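Local coordinates for cerato-platanin-like protein (Moniliophthora perniciosa, PDB 3SUM) that is of unknown function but belongs to the cerato-platanins, small fungal proteins with a double-psi beta-barrel fold that are generally secreted, at residues L97-N101 / G102-G106; G89-D92 / L93-L97; W7-K10 / F11-T15. All coordinates share one frame; numbering follows the deposited sequence.

Contact 1: residues L97-N101 / G102-G106; sequences LTTFN and GAPEG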
# COMPACT_ATOMS: atom_id res chain seq x y z
N LEU A 97 -3.03 6.14 -9.14
CA LEU A 97 -4.33 5.47 -8.98
C LEU A 97 -5.46 6.46 -9.25
O LEU A 97 -6.55 6.05 -9.70
CB LEU A 97 -4.47 5.02 -7.53
CG LEU A 97 -5.78 4.42 -7.04
CD1 LEU A 97 -6.27 3.15 -7.86
CD2 LEU A 97 -5.56 4.09 -5.50
N THR A 98 -5.25 7.74 -8.94
CA THR A 98 -6.36 8.69 -8.80
C THR A 98 -6.26 9.75 -9.85
O THR A 98 -6.85 10.82 -9.73
CB THR A 98 -6.44 9.35 -7.42
OG1 THR A 98 -5.25 10.15 -7.21
CG2 THR A 98 -6.55 8.30 -6.34
N THR A 99 -5.56 9.42 -10.93
CA THR A 99 -5.58 10.24 -12.13
C THR A 99 -6.63 9.67 -13.09
O THR A 99 -6.71 8.45 -13.28
CB THR A 99 -4.20 10.14 -12.82
OG1 THR A 99 -3.24 10.80 -11.99
CG2 THR A 99 -4.26 10.86 -14.18
N PHE A 100 -7.46 10.53 -13.65
CA PHE A 100 -8.52 10.12 -14.54
C PHE A 100 -8.36 10.92 -15.85
O PHE A 100 -8.48 12.14 -15.87
CB PHE A 100 -9.88 10.40 -13.92
CG PHE A 100 -11.03 10.00 -14.86
CD1 PHE A 100 -11.24 8.65 -15.17
CD2 PHE A 100 -11.81 10.98 -15.46
CE1 PHE A 100 -12.26 8.27 -16.04
CE2 PHE A 100 -12.87 10.60 -16.31
CZ PHE A 100 -13.10 9.27 -16.59
N ASN A 101 -8.02 10.19 -16.91
CA ASN A 101 -7.86 10.75 -18.25
C ASN A 101 -6.97 11.96 -18.16
O ASN A 101 -7.34 13.01 -18.60
CB ASN A 101 -9.25 11.08 -18.84
CG ASN A 101 -10.06 9.85 -19.13
OD1 ASN A 101 -9.54 8.74 -19.15
ND2 ASN A 101 -11.34 10.02 -19.42
N GLY A 102 -5.80 11.82 -17.50
CA GLY A 102 -4.83 12.89 -17.45
C GLY A 102 -4.99 13.86 -16.29
O GLY A 102 -4.08 14.65 -15.99
N ALA A 103 -6.13 13.85 -15.61
CA ALA A 103 -6.29 14.79 -14.51
C ALA A 103 -5.91 14.11 -13.17
O ALA A 103 -6.50 13.11 -12.83
CB ALA A 103 -7.73 15.35 -14.46
N PRO A 104 -4.92 14.64 -12.46
CA PRO A 104 -4.50 14.00 -11.22
C PRO A 104 -5.43 14.40 -10.13
O PRO A 104 -5.03 15.09 -9.22
CB PRO A 104 -3.06 14.58 -10.98
CG PRO A 104 -2.62 15.14 -12.41
CD PRO A 104 -3.96 15.69 -12.90
N GLU A 105 -6.67 13.96 -10.21
CA GLU A 105 -7.68 14.40 -9.24
C GLU A 105 -7.30 14.22 -7.79
O GLU A 105 -7.43 15.15 -6.98
CB GLU A 105 -8.98 13.63 -9.54
CG GLU A 105 -9.46 13.89 -11.01
CD GLU A 105 -10.68 13.10 -11.37
OE1 GLU A 105 -10.97 12.08 -10.69
OE2 GLU A 105 -11.36 13.51 -12.29
N GLY A 106 -6.90 13.02 -7.45
CA GLY A 106 -6.63 12.67 -6.06
C GLY A 106 -5.38 13.34 -5.56
O GLY A 106 -5.34 13.81 -4.40
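A type I' beta turn from Phe100 to Ala103 reverses the chain between helices 91-97 and 105-109. Its ends are joined as a single antiparallel hydrogen-bonded pair: Phe100 N gives to Ala103 O over 2.9 Å, and Ala103 N returns a bond of the same 2.9 Å length to Phe100 O. Asn101 and Gly102 form the corner, both with positive phi. Ala103 O is used a second time by Thr99, whose CA lies 3.1 Å from it in a CA-H...O contact. The Thr99 side chain runs beside Pro104; its CG2, anti to the backbone N, reaches back over the turn to 3.7 Å from Gly102 C, while OG1 bonds to Lys95 O. Next to Pro104, the centre of an inverse gamma turn, the new helix begins. There Gly106 N bonds to Thr98 O over 3.2 Å. Thr98 OG1 sits 3.1 Å from Gly106 CA and bonds to Val94 O. On the outer side Glu105 lies alongside Phe100, its carboxylate 38° from the ring plane and its OE1 3.8 Å from Phe100 CB. That oxygen also takes a salt bridge from Lys69 and a hydrogen bond from Tyr68, which together should favour the charged carboxylate and fix its position next to the aromatic side chain.

Contact 2: residues G89-D92 / L93-L97; sequences GGTD and LVKNL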
# COMPACT_ATOMS: atom_id res chain seq x y z
N GLY A 89 -1.27 6.56 1.08
CA GLY A 89 -0.36 5.81 0.24
C GLY A 89 0.79 6.70 -0.24
O GLY A 89 0.79 7.92 -0.11
N GLY A 90 1.78 6.06 -0.80
CA GLY A 90 2.90 6.76 -1.38
C GLY A 90 2.41 7.68 -2.44
O GLY A 90 1.44 7.40 -3.10
N THR A 91 3.13 8.76 -2.63
CA THR A 91 2.74 9.78 -3.58
C THR A 91 2.48 9.27 -5.03
O THR A 91 1.43 9.57 -5.63
CB THR A 91 3.82 10.85 -3.55
OG1 THR A 91 4.15 11.10 -2.16
CG2 THR A 91 3.37 12.09 -4.24
N ASP A 92 3.42 8.56 -5.58
CA ASP A 92 3.30 8.12 -6.97
C ASP A 92 2.17 7.10 -7.09
O ASP A 92 1.37 7.09 -8.02
CB ASP A 92 4.59 7.35 -7.31
CG ASP A 92 5.86 8.27 -7.40
OD1 ASP A 92 5.73 9.46 -7.37
OD2 ASP A 92 6.96 7.68 -7.51
N LEU A 93 2.09 6.20 -6.12
CA LEU A 93 0.96 5.26 -6.10
C LEU A 93 -0.36 6.01 -6.22
O LEU A 93 -1.24 5.70 -7.04
CB LEU A 93 1.02 4.43 -4.80
CG LEU A 93 -0.27 3.82 -4.30
CD1 LEU A 93 -0.63 2.65 -5.27
CD2 LEU A 93 -0.16 3.33 -2.87
N VAL A 94 -0.56 7.02 -5.36
CA VAL A 94 -1.79 7.71 -5.31
C VAL A 94 -2.05 8.53 -6.52
O VAL A 94 -3.15 8.49 -7.11
CB VAL A 94 -1.91 8.57 -3.96
CG1 VAL A 94 -3.19 9.37 -3.98
CG2 VAL A 94 -1.85 7.59 -2.75
N LYS A 95 -0.98 9.16 -7.00
CA LYS A 95 -1.05 9.98 -8.15
C LYS A 95 -1.49 9.15 -9.32
O LYS A 95 -2.37 9.59 -10.10
CB LYS A 95 0.33 10.60 -8.42
CG LYS A 95 0.37 11.73 -9.35
CD LYS A 95 1.91 12.08 -9.65
CE LYS A 95 2.51 12.87 -8.52
NZ LYS A 95 3.80 13.62 -8.99
N ASN A 96 -0.91 7.97 -9.46
CA ASN A 96 -1.30 7.14 -10.57
C ASN A 96 -2.68 6.53 -10.37
O ASN A 96 -3.44 6.45 -11.32
CB ASN A 96 -0.23 6.14 -10.89
CG ASN A 96 1.10 6.85 -11.25
OD1 ASN A 96 1.08 7.93 -11.85
ND2 ASN A 96 2.22 6.30 -10.82
N LEU A 97 -3.03 6.14 -9.14
CA LEU A 97 -4.33 5.47 -8.98
C LEU A 97 -5.46 6.46 -9.25
O LEU A 97 -6.55 6.05 -9.70
CB LEU A 97 -4.47 5.02 -7.53
CG LEU A 97 -5.78 4.42 -7.04
CD1 LEU A 97 -6.27 3.15 -7.86
CD2 LEU A 97 -5.56 4.09 -5.50
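Asp92 O receives the backbone N-H of Asn96 at 2.8 Å, and the Asn96 side chain folds back over the same oxygen. With CG anti to its own carbonyl carbon (chi1 -59°), Asn96 brings ND2 to 3.0 Å from Asp92 O, but the angle is too poor for a second hydrogen bond. One residue earlier, Lys95 N bonds to Thr91 O, also over 2.8 Å. Lys95 CB rests 3.2 Å from that oxygen before the chain bends at chi3 and carries the ammonium group toward Tyr107, with which it forms a cation-pi contact. Asp92 OD1 stays 4.9 Å from Lys95 NZ, where a weak attraction is possible, but without a salt bridge. These bonds make up the first turns of helix 91-97, which starts directly after strand 86-89 of the barrel sheet, with Gly90 as its N-cap. Val94 N closes the first turn on Gly90 O at 3.0 Å. Leu93 and Val94 spread from this turn into the protein interior. Leu93 CD2 packs 4.0 Å from Gly89 CA, and its side chain continues onto Ala73 and Val75 of strand 71-79. Val94 sends CG2 to 3.3 Å from Gly90 O, while its side chain also meets Ile5 and Trp7 of strand 4-7. At the helix start, Asp92 N donates to Gln12 OE1 from the loop that follows strand 4-7.

Contact 3: residues W7-K10 / F11-T15; sequences WDDK and FQNDT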
# COMPACT_ATOMS: atom_id res chain seq x y z
N TRP A 7 -2.24 10.91 0.29
CA TRP A 7 -0.90 10.56 -0.03
C TRP A 7 0.07 11.20 0.95
O TRP A 7 -0.20 12.23 1.57
CB TRP A 7 -0.58 10.90 -1.51
CG TRP A 7 -0.71 12.37 -1.90
CD1 TRP A 7 -1.77 12.95 -2.49
CD2 TRP A 7 0.28 13.37 -1.74
NE1 TRP A 7 -1.49 14.27 -2.72
CE2 TRP A 7 -0.25 14.56 -2.23
CE3 TRP A 7 1.58 13.38 -1.19
CZ2 TRP A 7 0.48 15.78 -2.24
CZ3 TRP A 7 2.31 14.57 -1.21
CH2 TRP A 7 1.75 15.77 -1.71
N ASP A 8 1.23 10.58 1.01
CA ASP A 8 2.29 10.95 1.95
C ASP A 8 3.55 10.34 1.38
O ASP A 8 3.65 9.13 1.17
CB ASP A 8 2.01 10.35 3.35
CG ASP A 8 2.99 10.79 4.45
OD1 ASP A 8 4.12 11.17 4.20
OD2 ASP A 8 2.65 10.58 5.64
N ASP A 9 4.56 11.19 1.28
CA ASP A 9 5.87 10.85 0.81
C ASP A 9 6.53 9.78 1.63
O ASP A 9 7.34 9.00 1.11
CB ASP A 9 6.72 12.14 0.90
CG ASP A 9 8.13 11.95 0.34
OD1 ASP A 9 8.24 11.99 -0.91
OD2 ASP A 9 9.09 11.80 1.15
N LYS A 10 6.16 9.66 2.92
CA LYS A 10 6.75 8.62 3.77
C LYS A 10 6.77 7.24 3.10
O LYS A 10 7.72 6.47 3.20
CB LYS A 10 5.92 8.48 5.10
CG LYS A 10 6.55 7.45 6.03
CD LYS A 10 5.74 7.41 7.40
CE LYS A 10 6.33 6.44 8.43
NZ LYS A 10 5.42 6.18 9.70
N PHE A 11 5.66 6.89 2.47
CA PHE A 11 5.49 5.53 1.95
C PHE A 11 6.20 5.29 0.62
O PHE A 11 6.12 4.20 0.07
CB PHE A 11 4.00 5.27 1.90
CG PHE A 11 3.42 5.49 3.24
CD1 PHE A 11 3.83 4.69 4.31
CD2 PHE A 11 2.52 6.53 3.46
CE1 PHE A 11 3.33 4.94 5.64
CE2 PHE A 11 2.01 6.78 4.75
CZ PHE A 11 2.40 5.97 5.85
N GLN A 12 6.90 6.29 0.13
CA GLN A 12 7.80 5.97 -0.99
C GLN A 12 9.20 6.45 -0.68
O GLN A 12 10.02 6.69 -1.61
CB GLN A 12 7.29 6.54 -2.32
CG GLN A 12 7.12 8.01 -2.39
CD GLN A 12 6.61 8.42 -3.72
OE1 GLN A 12 5.71 7.77 -4.26
NE2 GLN A 12 7.25 9.44 -4.33
N ASN A 13 9.45 6.57 0.61
CA ASN A 13 10.79 6.93 1.06
C ASN A 13 11.59 5.69 1.31
O ASN A 13 11.55 5.13 2.40
CB ASN A 13 10.72 7.81 2.31
CG ASN A 13 12.10 8.37 2.70
OD1 ASN A 13 13.16 7.86 2.27
ND2 ASN A 13 12.10 9.44 3.50
N ASP A 14 12.37 5.28 0.28
CA ASP A 14 13.09 4.05 0.27
C ASP A 14 14.08 4.02 1.40
O ASP A 14 14.43 2.92 1.87
CB ASP A 14 13.80 3.82 -1.05
CG ASP A 14 14.62 5.00 -1.48
OD1 ASP A 14 15.85 4.93 -1.33
OD2 ASP A 14 14.03 6.02 -1.90
N THR A 15 14.46 5.18 1.91
CA THR A 15 15.59 5.24 2.86
C THR A 15 15.20 5.03 4.27
O THR A 15 16.09 4.84 5.16
CB THR A 15 16.35 6.56 2.78
OG1 THR A 15 15.56 7.64 3.38
CG2 THR A 15 16.64 6.87 1.32
O HOH W 1 9.52 10.52 -3.15
O HOH W 2 10.00 11.01 4.34
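The Phe11 ring carries the Lys10 side chain on one face: Lys10 CB stands over its centre, 4.1 Å from the centroid and 4° off the normal, a CH-pi contact. With CG anti to the backbone N (chi1 -178°) and the chain extended beyond, Lys10 carries CD past Phe11 CE1 at 3.9 Å toward the NZ salt bridge with Asp79. At the rim by CD2 and CE2, on the side of the plane where Lys10 lies, Asp8 CB comes within 3.8 Å of Phe11 CE2, the Asp8 carboxylate being turned 72° from the ring plane. The ring packs on Val78 and Val88 of the barrel sheet. This short 3-10 turn follows strand 4-7, and its backbone bonds each reach three residues back: Phe11 N to Asp8 O, Gln12 N to Asp9 O at 2.9 Å, and Asn13 N to Lys10 O. Asp8 opens it with an Asx turn, OD1 accepting from Lys10 N over 2.8 Å. Asn13 makes a second one beyond it, its OD1 gripped by Thr15 OG1 at 2.7 Å and Thr15 N at 3.0 Å, both from the same face of its plane. Two waters tie Asp9 OD1 to Gln12 NE2 and, weakly, OD2 to Asn13 ND2; Gln12 OE1 turns to Asp92 N of helix 91-97. The turn is two-sided: Phe11 is buried against the sheet, the exposed Asp9 linked through water to two amides.

Contact 2 is the buried member of the three, contact 3 lies at the surface, and contact 1 is intermediate, its centre farthest from the chain centre at about 18 Å. Contacts 1 and 2 share Leu97, so the helix begun in one runs into the turn of the other. Contact 3 is joined to contact 2 by probable hydrogen bonds from Asp8 and Gln12, each involving a backbone atom; it meets contact 1 merely by packing of Trp7 on Gly106. The chemistry follows position: regular helical bonds with aliphatic packing in contact 2, a paired turn with a carboxylate held by outside partners in contact 1, and Asx turns and water bridges in contact 3.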